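Local atomic coordinates of probable fumarate reductase Ifc3 (Shewanella frigidimarina, PDB entry 1QO8), a protein that catalyses the essentially one-way reduction of fumarate to succinate in vitro, as a periplasmic flavocytochrome with one FAD and four covalently bound hemes c per subunit. Residues Lys50-Pro55 against His432-Tyr437; Gly71-Lys76 against Lys96-Trp101; Glu373-Val378 against Lys425-Tyr430; Asp417-Lys422 against Pro481-Gln486. One frame throughout, in Å; residues are numbered along the deposited sequence.

Contact 1. Residues Lys50-Pro55 against His432-Tyr437; sequences KLQFDP and HLEMLY. With HEM (protoporphyrin IX containing Fe), chain C.
The benzene ring of Phe53 reaches from the cytochrome part of the chain edge-on toward the turn that follows helix 425-432. Its CG lies anti to its own carbonyl carbon (chi1 -66°), which sends the ring across to two oxygens that sit at its rim, near the ring plane. One is the carbonyl oxygen of His432, with Phe53 CE1 3.1 Å from His432 O; the other belongs to the carboxylate of Glu434, whose plane is turned 60° from that of the ring. At His432 O the weakly positive C-H edge of the ring faces a carbonyl oxygen. Glu434 CG, anti to its own carbonyl carbon, lies 3.6 Å from Phe53 CZ; beyond it the chain is extended, and Glu434 OE1 accepts a hydrogen bond from the backbone of Asp86. Gln52 CG lies above one face of the Phe53 ring, offset toward its rim, and Phe85 stacks on the same ring. Leu433 points its CB away from 50-55, yet its CD2 swings back to lie 3.6 Å from HEM C3A. Phe53 O lies 3.7 Å from HEM CMB, a methyl of the same heme. Glu434, with positive phi, is the C-prime residue of a Schellman motif that ends helix 425-432. Together the two loops line one heme pocket at the junction of the tetraheme cytochrome and flavoprotein parts of the enzyme.

Contact 2. Residues Gly71-Lys76 against Lys96-Trp101; sequences GHEEPK and KKKKSW. With HEM (protoporphyrin IX containing Fe), chain F.
Axial ligation of a c-type heme, bis-histidine as in the multiheme cytochromes, lies at the centre of this contact. His72 NE2 binds HEM FE at 2.0 Å, His19 supplies the other axial nitrogen, and the ND1 of His72 is hydrogen-bonded to Asp4, which fixes the rotation of the imidazole. One heme propionate is held by the backbone beside the ligand: Gly71 N donates to HEM O1D at 2.9 Å and His72 N to HEM O2D at 2.8 Å. At Gly71 the backbone passes close against the porphyrin. Outside this shell a water gives its protons to Glu73 OE1 and to HEM O2D and accepts from Lys98 NZ, so that an ammonium and two carboxylates meet through it and probably temper one another's charge. The Lys98 chain, extended beyond CG, crosses Glu73 obliquely and brings its CE within 3.1 Å of His72 O. Glu74 and Lys97 run side by side, pointing the same way, with Glu74 OE1 3.6 Å from Lys97 CG. The two loops are joined directly by Glu74 N, which donates to Lys96 O at 3.1 Å and 163°, approaching from above the carbonyl plane.

Contact 3. Residues Glu373-Val378 against Lys425-Tyr430; sequences ETVRGV and KMVRGY
Two helices of the flavoprotein part, the short 374-377 and the longer 425-432, pack here through apolar side chains next to residues that by similarity bind fumarate. Glu373, at the start of segment 373-378, is one of these; its side chain turns away from the contact to form a salt bridge with Arg397, the probable proton donor. Val375 carries the packing. Its CG1 is anti to the backbone N (chi1 -173°), so both methyls face helix 425-432. The Val375 CG2 methyl lies 3.9 Å from Val427 CG2, which meets Val375 CG1 at a similar distance, and the two side chains cross obliquely. Leu420 and Phe416 flank Val427 from the preceding helix and strand, and Ile414 lies against Val375. On the more exposed side Met426 crosses Thr374 at about a right angle, its chain bent at the last torsion (chi3 -54°) so that CE lies 3.7 Å from Thr374 OG1. Tyr430 OH is hydrogen-bonded to Ser372 N, tying the second helix to another residue assigned by similarity to substrate binding. One face of the Tyr430 ring has Met426 O over its centre, 3.7 Å above the plane, whereas Val375 CG2 meets the edge of that ring, 3.8 Å from Tyr430 CE2.

Contact 4. Residues Asp417-Lys422 against Pro481-Gln486; sequences DNQLYK and PLNMTQ
With chi1 at 74°, the carboxylate of Asp417 is tucked between its own backbone N and carbonyl carbon, turned both to the first turn of helix 418-423 and to the loop 481-486. Asp417 is the N-cap: its OD1 accepts from Gln419 N at 3.0 Å, met from above the carboxylate plane. Three N-H groups grip the other oxygen. Gln486 N reaches Asp417 OD2 at 2.7 Å and Thr485 N does so at 3.0 Å, both from somewhat above the plane, while Gln419 NE2 uses the syn lone pair of OD2 in a nearly straight bond. So many donors, with the helix N-terminus beside them, would be expected to keep the carboxylate ionised. Asn418 N donates to Gln486 O at 3.0 Å. Gln419 has CG anti to its carbonyl carbon, and its amide stacks on that of Gln486, the planes only 9° apart, with Gln419 CG 3.6 Å from Gln486 CD. Leu482 slides past Gln419 in the opposite direction and sets its CD1 3.7 Å from Leu420 CB. The loop 481-486 crosses the start of helix 418-423 next to strand 412-417, with helix 453-469 against Asn483 and Met484, and Tyr489 of strand 489-505 touching Asp417.

Contacts 1, 3 and 4 form one neighbourhood on the same side of the chain's centre, whereas contact 2 lies apart among the hemes, its centre about 25 Å from that of contact 1 and about 45 Å from that of contact 4. Contacts 3 and 4, with centres about 12 Å apart, share the consecutive helices 418-423 and 425-432, and Arg428 joins them by a probable hydrogen bond to Tyr421 O. Helix 425-432 then runs on into contact 1, where Met435 N probably bonds to Tyr430 O. Along the chain, contact 2 closes before contact 3 opens; of the four, contact 1 joins the cytochrome and flavoprotein parts, linking a heme pocket to helices near the probable fumarate site.

Contact 1. Residues Lys50-Pro55 against His432-Tyr437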
# COMPACT_ATOMS: atom_id res chain seq x y z
N LYS A 50 -29.89 -35.82 18.31
CA LYS A 50 -30.11 -36.75 17.24
C LYS A 50 -30.02 -36.09 15.85
O LYS A 50 -30.80 -36.42 14.95
CB LYS A 50 -31.53 -37.30 17.36
CG LYS A 50 -32.01 -37.59 18.78
CD LYS A 50 -33.41 -38.21 18.62
CE LYS A 50 -34.18 -38.30 19.91
NZ LYS A 50 -35.61 -38.59 19.58
N LEU A 51 -29.08 -35.17 15.68
CA LEU A 51 -29.18 -34.25 14.55
C LEU A 51 -27.77 -33.88 14.08
O LEU A 51 -26.99 -33.45 14.91
CB LEU A 51 -29.94 -32.97 14.92
CG LEU A 51 -30.12 -32.03 13.71
CD1 LEU A 51 -31.50 -32.24 13.13
CD2 LEU A 51 -29.86 -30.59 14.11
N GLN A 52 -27.54 -34.09 12.79
CA GLN A 52 -26.21 -33.98 12.25
C GLN A 52 -25.57 -32.63 12.56
O GLN A 52 -24.46 -32.65 13.10
CB GLN A 52 -26.26 -34.19 10.73
CG GLN A 52 -24.99 -34.82 10.19
CD GLN A 52 -25.32 -35.77 9.05
OE1 GLN A 52 -25.19 -35.38 7.89
NE2 GLN A 52 -25.73 -36.98 9.44
N PHE A 53 -26.23 -31.51 12.21
CA PHE A 53 -25.48 -30.25 12.35
C PHE A 53 -25.81 -29.44 13.57
O PHE A 53 -24.92 -28.95 14.28
CB PHE A 53 -25.41 -29.46 11.02
CG PHE A 53 -24.58 -30.29 10.07
CD1 PHE A 53 -23.30 -30.67 10.42
CD2 PHE A 53 -25.11 -30.76 8.89
CE1 PHE A 53 -22.54 -31.47 9.58
CE2 PHE A 53 -24.36 -31.57 8.06
CZ PHE A 53 -23.07 -31.94 8.38
N ASP A 54 -27.03 -29.23 13.92
CA ASP A 54 -27.57 -28.44 14.98
C ASP A 54 -27.31 -26.96 14.73
O ASP A 54 -26.55 -26.22 15.35
CB ASP A 54 -27.45 -28.78 16.45
CG ASP A 54 -28.84 -28.56 17.09
OD1 ASP A 54 -29.73 -27.85 16.50
OD2 ASP A 54 -29.11 -29.06 18.19
N PRO A 55 -28.37 -26.45 14.03
CA PRO A 55 -28.45 -25.02 13.75
C PRO A 55 -28.67 -24.36 15.07
O PRO A 55 -28.18 -23.26 15.35
CB PRO A 55 -29.56 -24.91 12.71
CG PRO A 55 -30.08 -26.28 12.47
CD PRO A 55 -29.49 -27.22 13.48
N HIS A 432 -17.48 -35.44 8.58
CA HIS A 432 -18.66 -35.06 9.34
C HIS A 432 -19.11 -33.64 8.91
O HIS A 432 -20.28 -33.38 8.82
CB HIS A 432 -18.38 -34.88 10.85
CG HIS A 432 -18.08 -36.15 11.56
ND1 HIS A 432 -17.33 -36.23 12.74
CD2 HIS A 432 -18.43 -37.43 11.21
CE1 HIS A 432 -17.27 -37.54 13.05
NE2 HIS A 432 -17.94 -38.28 12.16
N LEU A 433 -18.20 -32.77 8.50
CA LEU A 433 -18.48 -31.49 7.88
C LEU A 433 -18.89 -31.57 6.46
O LEU A 433 -19.01 -30.51 5.82
CB LEU A 433 -17.29 -30.52 8.07
CG LEU A 433 -17.01 -30.28 9.55
CD1 LEU A 433 -15.83 -29.31 9.76
CD2 LEU A 433 -18.26 -29.75 10.29
N GLU A 434 -19.10 -32.76 5.92
CA GLU A 434 -19.43 -33.02 4.55
C GLU A 434 -18.43 -32.39 3.58
O GLU A 434 -18.76 -32.17 2.41
CB GLU A 434 -20.89 -32.55 4.22
CG GLU A 434 -21.94 -33.13 5.17
CD GLU A 434 -23.33 -32.55 4.91
OE1 GLU A 434 -23.70 -31.87 3.93
OE2 GLU A 434 -24.24 -32.81 5.68
N MET A 435 -17.15 -32.37 3.94
CA MET A 435 -16.15 -31.88 2.96
C MET A 435 -15.56 -32.91 2.01
O MET A 435 -14.94 -32.61 0.95
CB MET A 435 -15.06 -31.24 3.84
CG MET A 435 -15.62 -29.89 4.42
SD MET A 435 -14.33 -29.41 5.65
CE MET A 435 -13.03 -28.83 4.52
N LEU A 436 -15.78 -34.19 2.34
CA LEU A 436 -15.13 -35.23 1.48
C LEU A 436 -16.04 -35.73 0.40
O LEU A 436 -17.15 -36.23 0.72
CB LEU A 436 -14.78 -36.44 2.36
CG LEU A 436 -13.87 -36.13 3.55
CD1 LEU A 436 -13.43 -37.46 4.11
CD2 LEU A 436 -12.76 -35.13 3.11
N TYR A 437 -15.59 -35.72 -0.85
CA TYR A 437 -16.19 -36.54 -1.89
C TYR A 437 -15.73 -38.00 -1.72
O TYR A 437 -14.62 -38.20 -1.21
CB TYR A 437 -15.70 -36.06 -3.26
CG TYR A 437 -16.30 -34.71 -3.65
CD1 TYR A 437 -15.96 -33.54 -3.03
CD2 TYR A 437 -17.20 -34.67 -4.72
CE1 TYR A 437 -16.49 -32.31 -3.41
CE2 TYR A 437 -17.77 -33.46 -5.13
CZ TYR A 437 -17.42 -32.31 -4.46
OH TYR A 437 -18.00 -31.13 -4.90
CHA HEM C . -16.20 -25.94 12.77
CHB HEM C . -21.00 -26.50 12.37
CHC HEM C . -21.19 -21.80 11.25
CHD HEM C . -16.40 -21.70 10.50
C1A HEM C . -17.43 -26.52 12.84
C2A HEM C . -17.82 -27.81 13.37
C3A HEM C . -19.14 -27.96 13.27
C4A HEM C . -19.64 -26.74 12.62
CMA HEM C . -20.07 -29.14 13.64
CAA HEM C . -16.80 -28.87 13.90
CBA HEM C . -16.62 -28.83 15.43
CGA HEM C . -15.86 -27.58 15.83
O1A HEM C . -16.51 -26.79 16.59
O2A HEM C . -14.68 -27.40 15.40
C1B HEM C . -21.48 -25.20 12.21
C2B HEM C . -22.86 -24.77 12.35
C3B HEM C . -22.89 -23.48 12.08
C4B HEM C . -21.57 -23.03 11.73
CMB HEM C . -23.96 -25.73 12.80
CAB HEM C . -24.07 -22.42 12.20
CBB HEM C . -25.10 -22.64 13.01
C1C HEM C . -19.95 -21.37 10.85
C2C HEM C . -19.57 -20.04 10.39
C3C HEM C . -18.25 -20.02 10.22
C4C HEM C . -17.74 -21.32 10.58
CMC HEM C . -20.63 -18.95 10.15
CAC HEM C . -17.27 -18.86 9.81
CBC HEM C . -17.45 -17.60 10.18
C1D HEM C . -15.92 -22.84 11.09
C2D HEM C . -14.48 -23.16 11.24
C3D HEM C . -14.43 -24.32 11.88
C4D HEM C . -15.78 -24.78 12.14
CMD HEM C . -13.35 -22.25 10.73
CAD HEM C . -13.16 -25.14 12.29
CBD HEM C . -12.95 -26.33 11.38
CGD HEM C . -11.77 -27.30 11.68
O1D HEM C . -10.67 -26.84 12.03
O2D HEM C . -11.95 -28.52 11.56
NA HEM C . -18.60 -25.87 12.45
NB HEM C . -20.72 -24.13 11.80
NC HEM C . -18.80 -22.12 10.96
ND HEM C . -16.68 -23.83 11.64
FE HEM C . -18.70 -23.95 11.79

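Contact 2. Residues Gly71-Lys76 against Lys96-Trp101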
# COMPACT_ATOMS: atom_id res chain seq x y z
N GLY A 71 -38.11 -12.32 9.14
CA GLY A 71 -39.50 -11.87 9.14
C GLY A 71 -40.14 -11.86 7.78
O GLY A 71 -41.30 -12.26 7.57
N HIS A 72 -39.46 -11.22 6.81
CA HIS A 72 -40.16 -10.67 5.64
C HIS A 72 -39.27 -10.99 4.43
O HIS A 72 -39.34 -10.34 3.41
CB HIS A 72 -40.41 -9.13 5.85
CG HIS A 72 -41.31 -8.91 7.07
ND1 HIS A 72 -42.60 -9.42 6.98
CD2 HIS A 72 -41.23 -8.39 8.28
CE1 HIS A 72 -43.17 -9.27 8.15
NE2 HIS A 72 -42.45 -8.57 8.98
N GLU A 73 -38.43 -12.03 4.46
CA GLU A 73 -37.59 -12.41 3.33
C GLU A 73 -37.00 -13.81 3.42
O GLU A 73 -37.09 -14.51 4.42
CB GLU A 73 -36.45 -11.40 3.07
CG GLU A 73 -35.34 -11.47 4.08
CD GLU A 73 -34.27 -10.41 4.03
OE1 GLU A 73 -34.51 -9.24 4.34
OE2 GLU A 73 -33.07 -10.61 3.80
N GLU A 74 -36.45 -14.23 2.27
CA GLU A 74 -35.83 -15.57 2.19
C GLU A 74 -34.94 -15.81 3.36
O GLU A 74 -34.13 -14.94 3.74
CB GLU A 74 -35.03 -15.67 0.87
CG GLU A 74 -34.25 -17.00 0.70
CD GLU A 74 -33.53 -16.86 -0.66
OE1 GLU A 74 -32.82 -15.88 -0.93
OE2 GLU A 74 -33.87 -17.63 -1.54
N PRO A 75 -35.14 -16.88 4.13
CA PRO A 75 -34.23 -17.20 5.22
C PRO A 75 -32.76 -17.41 4.80
O PRO A 75 -32.47 -17.67 3.62
CB PRO A 75 -34.93 -18.43 5.79
CG PRO A 75 -35.56 -19.12 4.67
CD PRO A 75 -35.84 -18.09 3.62
N LYS A 76 -31.80 -17.14 5.66
CA LYS A 76 -30.38 -17.40 5.53
C LYS A 76 -30.01 -18.60 6.44
O LYS A 76 -30.15 -18.52 7.65
CB LYS A 76 -29.45 -16.27 6.02
CG LYS A 76 -29.61 -15.19 4.92
CD LYS A 76 -28.73 -13.95 5.18
CE LYS A 76 -29.41 -12.76 4.48
NZ LYS A 76 -29.64 -11.63 5.41
N LYS A 96 -39.71 -13.82 -0.52
CA LYS A 96 -39.01 -12.88 -1.34
C LYS A 96 -37.53 -12.66 -1.04
O LYS A 96 -37.03 -12.23 0.02
CB LYS A 96 -39.80 -11.56 -1.12
CG LYS A 96 -39.32 -10.28 -1.76
CD LYS A 96 -40.29 -9.10 -1.49
CE LYS A 96 -41.54 -9.14 -2.34
NZ LYS A 96 -42.48 -7.95 -2.09
N LYS A 97 -36.73 -12.85 -2.07
CA LYS A 97 -35.31 -12.61 -2.13
C LYS A 97 -35.07 -11.10 -2.06
O LYS A 97 -35.72 -10.38 -2.82
CB LYS A 97 -34.69 -13.13 -3.44
CG LYS A 97 -34.91 -14.63 -3.63
CD LYS A 97 -33.97 -15.19 -4.70
CE LYS A 97 -34.61 -15.28 -6.06
NZ LYS A 97 -33.61 -15.15 -7.20
N LYS A 98 -34.20 -10.66 -1.16
CA LYS A 98 -33.94 -9.23 -1.03
C LYS A 98 -32.42 -9.10 -1.00
O LYS A 98 -31.74 -10.05 -0.62
CB LYS A 98 -34.49 -8.54 0.23
CG LYS A 98 -36.00 -8.68 0.43
CD LYS A 98 -36.48 -7.82 1.59
CE LYS A 98 -38.01 -8.01 1.85
NZ LYS A 98 -38.29 -7.18 3.10
N LYS A 99 -31.90 -7.97 -1.40
CA LYS A 99 -30.46 -7.74 -1.35
C LYS A 99 -30.11 -7.46 0.10
O LYS A 99 -30.97 -6.96 0.82
CB LYS A 99 -30.13 -6.52 -2.24
CG LYS A 99 -30.30 -6.93 -3.72
CD LYS A 99 -30.25 -5.74 -4.66
CE LYS A 99 -31.59 -5.34 -5.26
NZ LYS A 99 -31.97 -6.12 -6.48
N SER A 100 -28.92 -7.86 0.50
CA SER A 100 -28.40 -7.45 1.79
C SER A 100 -28.75 -6.00 2.08
O SER A 100 -28.60 -5.10 1.26
CB SER A 100 -26.86 -7.56 1.85
OG SER A 100 -26.46 -7.09 3.16
N TRP A 101 -29.03 -5.73 3.36
CA TRP A 101 -29.30 -4.33 3.74
C TRP A 101 -28.03 -3.51 3.55
O TRP A 101 -28.07 -2.29 3.46
CB TRP A 101 -29.64 -4.34 5.22
CG TRP A 101 -28.57 -4.68 6.22
CD1 TRP A 101 -28.34 -5.92 6.74
CD2 TRP A 101 -27.66 -3.77 6.88
NE1 TRP A 101 -27.30 -5.82 7.62
CE2 TRP A 101 -26.89 -4.54 7.79
CE3 TRP A 101 -27.39 -2.39 6.76
CZ2 TRP A 101 -25.87 -4.01 8.57
CZ3 TRP A 101 -26.41 -1.83 7.58
CH2 TRP A 101 -25.62 -2.67 8.44
CHA HEM F . -38.96 -6.13 9.98
CHB HEM F . -43.67 -4.99 9.33
CHC HEM F . -45.12 -9.05 11.52
CHD HEM F . -40.45 -10.22 12.14
C1A HEM F . -40.15 -5.47 9.67
C2A HEM F . -40.18 -4.13 9.13
C3A HEM F . -41.47 -3.86 8.94
C4A HEM F . -42.27 -4.98 9.34
CMA HEM F . -42.12 -2.59 8.36
CAA HEM F . -38.95 -3.22 8.85
CBA HEM F . -38.00 -3.36 7.69
CGA HEM F . -36.99 -2.33 7.25
O1A HEM F . -36.94 -2.17 5.97
O2A HEM F . -36.22 -1.69 8.04
C1B HEM F . -44.46 -6.03 9.76
C2B HEM F . -45.90 -6.19 9.53
C3B HEM F . -46.29 -7.34 10.09
C4B HEM F . -45.13 -7.90 10.75
CMB HEM F . -46.74 -5.20 8.70
CAB HEM F . -47.66 -8.02 10.04
CBB HEM F . -48.58 -8.13 9.05
C1C HEM F . -43.97 -9.70 11.94
C2C HEM F . -43.91 -10.93 12.71
C3C HEM F . -42.65 -11.25 12.83
C4C HEM F . -41.84 -10.25 12.20
CMC HEM F . -45.16 -11.68 13.24
CAC HEM F . -41.96 -12.51 13.44
CBC HEM F . -42.47 -13.74 13.18
C1D HEM F . -39.62 -9.26 11.59
C2D HEM F . -38.18 -9.26 11.56
C3D HEM F . -37.80 -8.15 10.95
C4D HEM F . -39.00 -7.37 10.60
CMD HEM F . -37.34 -10.43 12.15
CAD HEM F . -36.39 -7.63 10.55
CBD HEM F . -36.20 -7.95 9.03
CGD HEM F . -36.55 -9.37 8.61
O1D HEM F . -36.07 -10.30 9.34
O2D HEM F . -37.26 -9.60 7.61
NA HEM F . -41.44 -5.95 9.87
NB HEM F . -44.04 -7.10 10.48
NC HEM F . -42.67 -9.28 11.67
ND HEM F . -40.07 -8.11 11.01
FE HEM F . -42.06 -7.68 10.71
O HOH W 1 -36.89 -8.33 5.28

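Contact 3. Residues Glu373-Val378 against Lys425-Tyr430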
# COMPACT_ATOMS: atom_id res chain seq x y z
N GLU A 373 -1.89 -29.30 6.80
CA GLU A 373 -0.74 -29.88 6.03
C GLU A 373 -0.43 -31.28 6.52
O GLU A 373 -0.03 -32.12 5.70
CB GLU A 373 0.41 -28.89 6.10
CG GLU A 373 1.12 -28.91 7.46
CD GLU A 373 2.10 -27.74 7.52
OE1 GLU A 373 2.16 -26.95 6.53
OE2 GLU A 373 2.84 -27.56 8.49
N THR A 374 -0.84 -31.67 7.74
CA THR A 374 -0.67 -33.02 8.24
C THR A 374 -1.52 -34.03 7.47
O THR A 374 -1.18 -35.24 7.54
CB THR A 374 -0.90 -33.16 9.74
OG1 THR A 374 -2.29 -33.14 10.07
CG2 THR A 374 -0.21 -32.08 10.56
N VAL A 375 -2.53 -33.62 6.69
CA VAL A 375 -3.22 -34.53 5.80
C VAL A 375 -2.24 -35.10 4.75
O VAL A 375 -2.27 -36.33 4.56
CB VAL A 375 -4.51 -34.06 5.14
CG1 VAL A 375 -5.23 -35.15 4.35
CG2 VAL A 375 -5.50 -33.55 6.23
N ARG A 376 -1.45 -34.27 4.10
CA ARG A 376 -0.37 -34.66 3.23
C ARG A 376 0.76 -35.33 4.04
O ARG A 376 1.18 -36.43 3.68
CB ARG A 376 0.12 -33.47 2.39
CG ARG A 376 -0.98 -32.90 1.48
CD ARG A 376 -0.46 -31.61 0.82
NE ARG A 376 -0.64 -30.44 1.72
CZ ARG A 376 0.25 -29.54 1.99
NH1 ARG A 376 1.47 -29.73 1.47
NH2 ARG A 376 0.18 -28.42 2.66
N GLY A 377 1.12 -34.87 5.22
CA GLY A 377 2.21 -35.42 6.05
C GLY A 377 1.99 -36.91 6.33
O GLY A 377 2.87 -37.78 6.24
N VAL A 378 0.73 -37.32 6.48
CA VAL A 378 0.40 -38.65 6.94
C VAL A 378 0.02 -39.48 5.75
O VAL A 378 -0.35 -40.67 5.86
CB VAL A 378 -0.60 -38.66 8.14
CG1 VAL A 378 -0.90 -40.09 8.62
CG2 VAL A 378 -0.21 -37.87 9.37
N LYS A 425 -8.41 -39.25 12.55
CA LYS A 425 -9.67 -38.70 13.06
C LYS A 425 -9.88 -37.24 12.58
O LYS A 425 -11.00 -36.92 12.21
CB LYS A 425 -9.57 -38.79 14.57
CG LYS A 425 -8.60 -37.78 15.21
CD LYS A 425 -8.55 -38.09 16.71
CE LYS A 425 -7.91 -36.94 17.48
NZ LYS A 425 -6.44 -37.12 17.31
N MET A 426 -8.80 -36.48 12.33
CA MET A 426 -8.97 -35.19 11.62
C MET A 426 -9.66 -35.29 10.30
O MET A 426 -10.66 -34.60 10.05
CB MET A 426 -7.60 -34.53 11.46
CG MET A 426 -7.61 -33.30 10.57
SD MET A 426 -5.92 -32.68 10.32
CE MET A 426 -5.34 -32.49 11.99
N VAL A 427 -9.51 -36.27 9.46
CA VAL A 427 -10.16 -36.31 8.15
C VAL A 427 -11.56 -36.85 8.31
O VAL A 427 -12.49 -36.58 7.50
CB VAL A 427 -9.19 -37.26 7.38
CG1 VAL A 427 -9.90 -38.13 6.42
CG2 VAL A 427 -7.92 -36.51 6.88
N ARG A 428 -11.77 -37.69 9.34
CA ARG A 428 -13.14 -38.12 9.69
C ARG A 428 -13.96 -36.86 10.12
O ARG A 428 -15.11 -36.79 9.72
CB ARG A 428 -13.11 -39.18 10.76
CG ARG A 428 -14.14 -40.00 11.48
CD ARG A 428 -13.68 -41.45 11.82
NE ARG A 428 -12.28 -41.85 11.74
CZ ARG A 428 -11.23 -42.03 12.54
NH1 ARG A 428 -11.13 -41.88 13.88
NH2 ARG A 428 -10.05 -42.42 11.97
N GLY A 429 -13.36 -35.93 10.80
CA GLY A 429 -14.00 -34.62 11.14
C GLY A 429 -14.33 -33.90 9.84
O GLY A 429 -15.45 -33.35 9.76
N TYR A 430 -13.49 -33.97 8.79
CA TYR A 430 -13.81 -33.27 7.57
C TYR A 430 -15.07 -33.92 6.96
O TYR A 430 -15.99 -33.27 6.42
CB TYR A 430 -12.71 -33.15 6.55
CG TYR A 430 -11.41 -32.51 7.01
CD1 TYR A 430 -11.44 -31.47 7.92
CD2 TYR A 430 -10.16 -32.91 6.51
CE1 TYR A 430 -10.28 -30.88 8.40
CE2 TYR A 430 -9.00 -32.29 6.96
CZ TYR A 430 -9.04 -31.31 7.87
OH TYR A 430 -7.93 -30.65 8.37

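Contact 4. Residues Asp417-Lys422 against Pro481-Gln486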
# COMPACT_ATOMS: atom_id res chain seq x y z
N ASP A 417 -7.09 -42.98 0.71
CA ASP A 417 -8.07 -44.11 0.64
C ASP A 417 -8.46 -44.39 2.06
O ASP A 417 -8.04 -43.61 2.95
CB ASP A 417 -7.38 -45.28 -0.08
CG ASP A 417 -6.35 -46.00 0.78
OD1 ASP A 417 -5.84 -45.51 1.84
OD2 ASP A 417 -5.99 -47.15 0.39
N ASN A 418 -9.14 -45.46 2.43
CA ASN A 418 -9.58 -45.87 3.77
C ASN A 418 -8.50 -46.10 4.74
O ASN A 418 -8.74 -46.03 5.96
CB ASN A 418 -10.48 -47.14 3.71
CG ASN A 418 -11.06 -47.78 4.95
OD1 ASN A 418 -12.07 -48.47 5.15
ND2 ASN A 418 -10.55 -47.67 6.19
N GLN A 419 -7.22 -46.34 4.32
CA GLN A 419 -6.17 -46.49 5.33
C GLN A 419 -5.94 -45.17 6.02
O GLN A 419 -5.67 -44.97 7.22
CB GLN A 419 -4.82 -47.06 4.75
CG GLN A 419 -5.00 -48.13 3.68
CD GLN A 419 -3.69 -48.44 2.93
OE1 GLN A 419 -2.67 -48.86 3.48
NE2 GLN A 419 -3.60 -48.10 1.66
N LEU A 420 -5.82 -44.08 5.17
CA LEU A 420 -5.61 -42.78 5.81
C LEU A 420 -6.88 -42.46 6.62
O LEU A 420 -6.74 -41.98 7.70
CB LEU A 420 -5.40 -41.62 4.79
CG LEU A 420 -4.78 -40.37 5.40
CD1 LEU A 420 -3.86 -39.69 4.34
CD2 LEU A 420 -5.83 -39.30 5.79
N TYR A 421 -8.05 -42.66 6.06
CA TYR A 421 -9.30 -42.27 6.73
C TYR A 421 -9.33 -42.93 8.09
O TYR A 421 -9.57 -42.27 9.10
CB TYR A 421 -10.54 -42.73 5.96
CG TYR A 421 -11.89 -42.26 6.52
CD1 TYR A 421 -12.42 -41.02 6.13
CD2 TYR A 421 -12.66 -43.09 7.35
CE1 TYR A 421 -13.66 -40.64 6.59
CE2 TYR A 421 -13.89 -42.73 7.84
CZ TYR A 421 -14.38 -41.44 7.45
OH TYR A 421 -15.62 -41.02 7.85
N LYS A 422 -9.01 -44.26 8.08
CA LYS A 422 -9.10 -45.01 9.35
C LYS A 422 -8.02 -44.58 10.30
O LYS A 422 -8.29 -44.74 11.47
CB LYS A 422 -8.99 -46.53 9.25
CG LYS A 422 -10.28 -47.20 8.92
CD LYS A 422 -10.26 -48.71 8.99
CE LYS A 422 -9.10 -49.33 8.23
NZ LYS A 422 -9.21 -50.82 8.11
N PRO A 481 3.78 -42.94 2.70
CA PRO A 481 3.49 -43.89 3.77
C PRO A 481 2.29 -44.67 3.37
O PRO A 481 2.08 -45.67 4.05
CB PRO A 481 3.38 -43.20 5.09
CG PRO A 481 3.56 -41.74 4.74
CD PRO A 481 4.00 -41.56 3.32
N LEU A 482 1.57 -44.43 2.31
CA LEU A 482 0.33 -45.20 2.18
C LEU A 482 0.11 -45.07 0.70
O LEU A 482 0.30 -43.99 0.17
CB LEU A 482 -0.88 -44.41 2.86
CG LEU A 482 -0.98 -44.37 4.38
CD1 LEU A 482 -2.25 -43.63 4.98
CD2 LEU A 482 -1.03 -45.80 4.94
N ASN A 483 -0.44 -46.06 0.09
CA ASN A 483 -0.90 -46.09 -1.26
C ASN A 483 -2.42 -45.93 -1.22
O ASN A 483 -2.98 -45.77 -0.13
CB ASN A 483 -0.64 -47.58 -1.65
CG ASN A 483 -1.55 -48.32 -0.65
OD1 ASN A 483 -1.43 -48.14 0.57
ND2 ASN A 483 -2.48 -49.16 -0.89
N MET A 484 -3.06 -46.11 -2.32
CA MET A 484 -4.49 -45.95 -2.51
C MET A 484 -4.96 -47.26 -3.15
O MET A 484 -4.96 -47.40 -4.38
CB MET A 484 -4.74 -44.70 -3.39
CG MET A 484 -4.46 -43.41 -2.59
SD MET A 484 -4.80 -41.89 -3.54
CE MET A 484 -6.54 -42.10 -3.76
N THR A 485 -5.31 -48.20 -2.30
CA THR A 485 -5.79 -49.52 -2.71
C THR A 485 -6.96 -49.94 -1.86
O THR A 485 -7.58 -50.94 -2.26
CB THR A 485 -4.69 -50.59 -2.41
OG1 THR A 485 -4.29 -50.38 -1.05
CG2 THR A 485 -3.47 -50.45 -3.28
N GLN A 486 -7.30 -49.24 -0.74
CA GLN A 486 -8.42 -49.76 0.06
C GLN A 486 -9.61 -48.81 0.09
O GLN A 486 -9.57 -47.59 0.39
CB GLN A 486 -7.89 -49.98 1.46
CG GLN A 486 -6.78 -51.06 1.55
CD GLN A 486 -6.48 -51.31 3.02
OE1 GLN A 486 -7.37 -51.03 3.83
NE2 GLN A 486 -5.30 -51.79 3.38
O HOH W 2 -4.36 -43.11 1.34